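Local coordinates for ProQ/FinO domain-containing protein (Neisseria meningitidis, PDB 3MW6) that probably binds RNA, as a FinO-like RNA chaperone of the ProQ/FinO family, at residues K42-L47 and P78-A83. Numbering follows the deposited sequence.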
loop_
_atom_site.group_PDB
_atom_site.type_symbol
_atom_site.label_atom_id
_atom_site.label_comp_id
_atom_site.label_asym_id
_atom_site.label_seq_id
_atom_site.Cartn_x
_atom_site.Cartn_y
_atom_site.Cartn_z
ATOM N N LYS A 42 -4.952 -12.633 -9.665
ATOM C CA LYS A 42 -4.141 -13.747 -10.141
ATOM C C LYS A 42 -2.761 -13.264 -10.578
ATOM O O LYS A 42 -1.757 -13.961 -10.413
ATOM C CB LYS A 42 -4.873 -14.467 -11.293
ATOM C CG LYS A 42 -4.072 -15.559 -11.989
ATOM C CD LYS A 42 -4.770 -16.043 -13.289
ATOM C CE LYS A 42 -5.989 -16.940 -13.028
ATOM N NZ LYS A 42 -7.300 -16.218 -13.108
ATOM N N ARG A 43 -2.710 -12.053 -11.122
ATOM C CA ARG A 43 -1.454 -11.500 -11.624
ATOM C C ARG A 43 -0.798 -10.474 -10.688
ATOM O O ARG A 43 0.186 -9.844 -11.049
ATOM C CB ARG A 43 -1.664 -10.909 -13.019
ATOM C CG ARG A 43 -1.844 -11.972 -14.087
ATOM C CD ARG A 43 -3.097 -11.742 -14.907
ATOM N NE ARG A 43 -2.969 -10.603 -15.814
ATOM C CZ ARG A 43 -3.178 -10.664 -17.123
ATOM N NH1 ARG A 43 -3.531 -11.815 -17.683
ATOM N NH2 ARG A 43 -3.041 -9.573 -17.869
ATOM N N PHE A 44 -1.340 -10.319 -9.480
ATOM C CA PHE A 44 -0.754 -9.420 -8.481
ATOM C C PHE A 44 -0.465 -8.043 -9.049
ATOM O O PHE A 44 0.676 -7.579 -9.040
ATOM C CB PHE A 44 0.529 -10.028 -7.876
ATOM C CG PHE A 44 0.266 -11.146 -6.912
ATOM C CD1 PHE A 44 0.023 -12.430 -7.369
ATOM C CD2 PHE A 44 0.231 -10.904 -5.545
ATOM C CE1 PHE A 44 -0.246 -13.464 -6.480
ATOM C CE2 PHE A 44 -0.026 -11.931 -4.646
ATOM C CZ PHE A 44 -0.270 -13.215 -5.119
ATOM N N LYS A 45 -1.497 -7.381 -9.549
ATOM C CA LYS A 45 -1.329 -6.001 -9.962
ATOM C C LYS A 45 -1.656 -5.118 -8.773
ATOM O O LYS A 45 -2.460 -5.491 -7.924
ATOM C CB LYS A 45 -2.265 -5.674 -11.117
ATOM C CG LYS A 45 -2.002 -6.494 -12.379
ATOM C CD LYS A 45 -3.016 -6.152 -13.443
ATOM C CE LYS A 45 -2.474 -6.365 -14.837
ATOM N NZ LYS A 45 -3.463 -5.907 -15.864
ATOM N N PRO A 46 -1.033 -3.941 -8.706
ATOM C CA PRO A 46 -1.411 -2.995 -7.659
ATOM C C PRO A 46 -2.929 -2.748 -7.701
ATOM O O PRO A 46 -3.459 -2.451 -8.767
ATOM C CB PRO A 46 -0.637 -1.736 -8.045
ATOM C CG PRO A 46 0.568 -2.237 -8.766
ATOM C CD PRO A 46 0.044 -3.425 -9.570
ATOM N N LEU A 47 -3.605 -2.887 -6.562
ATOM C CA LEU A 47 -5.055 -2.787 -6.477
ATOM C C LEU A 47 -5.546 -1.366 -6.195
ATOM O O LEU A 47 -4.965 -0.630 -5.387
ATOM C CB LEU A 47 -5.578 -3.731 -5.389
ATOM C CG LEU A 47 -5.245 -5.206 -5.651
ATOM C CD1 LEU A 47 -5.511 -6.080 -4.420
ATOM C CD2 LEU A 47 -6.037 -5.721 -6.865
ATOM N N PRO A 78 4.917 -11.098 -0.329
ATOM C CA PRO A 78 6.085 -10.513 -0.990
ATOM C C PRO A 78 5.791 -10.158 -2.453
ATOM O O PRO A 78 6.180 -9.086 -2.939
ATOM C CB PRO A 78 7.127 -11.637 -0.906
ATOM C CG PRO A 78 6.742 -12.399 0.353
ATOM C CD PRO A 78 5.233 -12.346 0.395
ATOM N N ARG A 79 5.101 -11.046 -3.150
ATOM C CA ARG A 79 4.786 -10.803 -4.556
ATOM C C ARG A 79 3.951 -9.522 -4.759
ATOM O O ARG A 79 4.146 -8.786 -5.723
ATOM C CB ARG A 79 4.106 -12.027 -5.168
ATOM C CG ARG A 79 3.805 -11.863 -6.626
ATOM C CD ARG A 79 3.374 -13.184 -7.258
ATOM N NE ARG A 79 2.985 -12.974 -8.646
ATOM C CZ ARG A 79 2.335 -13.860 -9.391
ATOM N NH1 ARG A 79 1.989 -15.039 -8.886
ATOM N NH2 ARG A 79 2.032 -13.560 -10.646
ATOM N N TYR A 80 3.046 -9.237 -3.830
ATOM C CA TYR A 80 2.298 -7.982 -3.876
ATOM C C TYR A 80 3.182 -6.763 -3.574
ATOM O O TYR A 80 3.173 -5.761 -4.305
ATOM C CB TYR A 80 1.105 -8.020 -2.924
ATOM C CG TYR A 80 0.198 -6.839 -3.139
ATOM C CD1 TYR A 80 -0.549 -6.732 -4.300
ATOM C CD2 TYR A 80 0.106 -5.815 -2.198
ATOM C CE1 TYR A 80 -1.377 -5.648 -4.528
ATOM C CE2 TYR A 80 -0.733 -4.713 -2.425
ATOM C CZ TYR A 80 -1.468 -4.642 -3.599
ATOM O OH TYR A 80 -2.308 -3.575 -3.851
ATOM N N LEU A 81 3.960 -6.844 -2.506
ATOM C CA LEU A 81 4.884 -5.757 -2.191
ATOM C C LEU A 81 5.820 -5.494 -3.368
ATOM O O LEU A 81 6.149 -4.349 -3.693
ATOM C CB LEU A 81 5.702 -6.103 -0.943
ATOM C CG LEU A 81 4.855 -6.293 0.310
ATOM C CD1 LEU A 81 5.706 -6.715 1.505
ATOM C CD2 LEU A 81 4.132 -4.996 0.608
ATOM N N LYS A 82 6.266 -6.569 -3.997
ATOM C CA LYS A 82 7.164 -6.462 -5.141
ATOM C C LYS A 82 6.445 -5.729 -6.293
ATOM O O LYS A 82 7.057 -4.953 -7.019
ATOM C CB LYS A 82 7.623 -7.861 -5.554
ATOM C CG LYS A 82 8.799 -7.909 -6.466
ATOM C CD LYS A 82 9.523 -9.247 -6.316
ATOM C CE LYS A 82 8.600 -10.438 -6.556
ATOM N NZ LYS A 82 8.228 -10.608 -7.998
ATOM N N ALA A 83 5.140 -5.937 -6.405
ATOM C CA ALA A 83 4.330 -5.262 -7.421
ATOM C C ALA A 83 4.246 -3.786 -7.076
ATOM O O ALA A 83 4.286 -2.932 -7.953
ATOM C CB ALA A 83 2.908 -5.870 -7.492
#
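A Schellman motif ends helix 39-42, and its C-prime residue, Phe-44, sends its ring against Arg-79 and Tyr-80 in the first turns of helix 78-86. Phe-44 takes a left-handed backbone conformation (positive phi), as the C-prime residue of such a motif requires, and the chain then runs on past Tyr-80 to Leu-47. Arg-79 lies across one face of the phenyl ring. Its CG is anti to the backbone N (chi1 -178°), and from CG to NE the chain is extended, crossing Phe-44 at about a right angle. Arg-79 CD makes a CH-pi contact 3.7 Å from the centroid of the Phe-44 ring, offset toward the rim. Farther out, the guanidinium is tilted only 24° from the ring plane, and Arg-79 NE comes within 3.3 Å of Phe-44 CD1. A long aliphatic stem with a flat charged end suits this place, covering a buried aromatic while staying at the surface. His-74 of helix 64-76 also stacks on Phe-44. Tyr-80 CB lies at the edge of the Phe-44 ring, 4.0 Å from Phe-44 CD2. At the far end of the tyrosine, Leu-47 N donates a nearly straight hydrogen bond to Tyr-80 OH (3.1 Å, 171°). Tyrosine suits this place because its apolar ring packs against Leu-47, with Leu-47 CG 4.1 Å from Tyr-80 CE1, while its hydroxyl can accept from Leu-47 N and also bond Glu-104 of the second subunit, linking the loop to the dimer partner. The Lys-45 carbonyl oxygen lies at the edge of the tyrosine ring. At Ala-83 a single methyl lets the loop come close: its CB sits 3.2 Å from Phe-44 O, with the Pro-46 ring beside it. The loop that follows helix 39-42 is thus packed on helix 78-86 by a Schellman-type helix end with an arginine-covered aromatic and a tyrosine-to-backbone bond, within the mainly helical FinO-like domain.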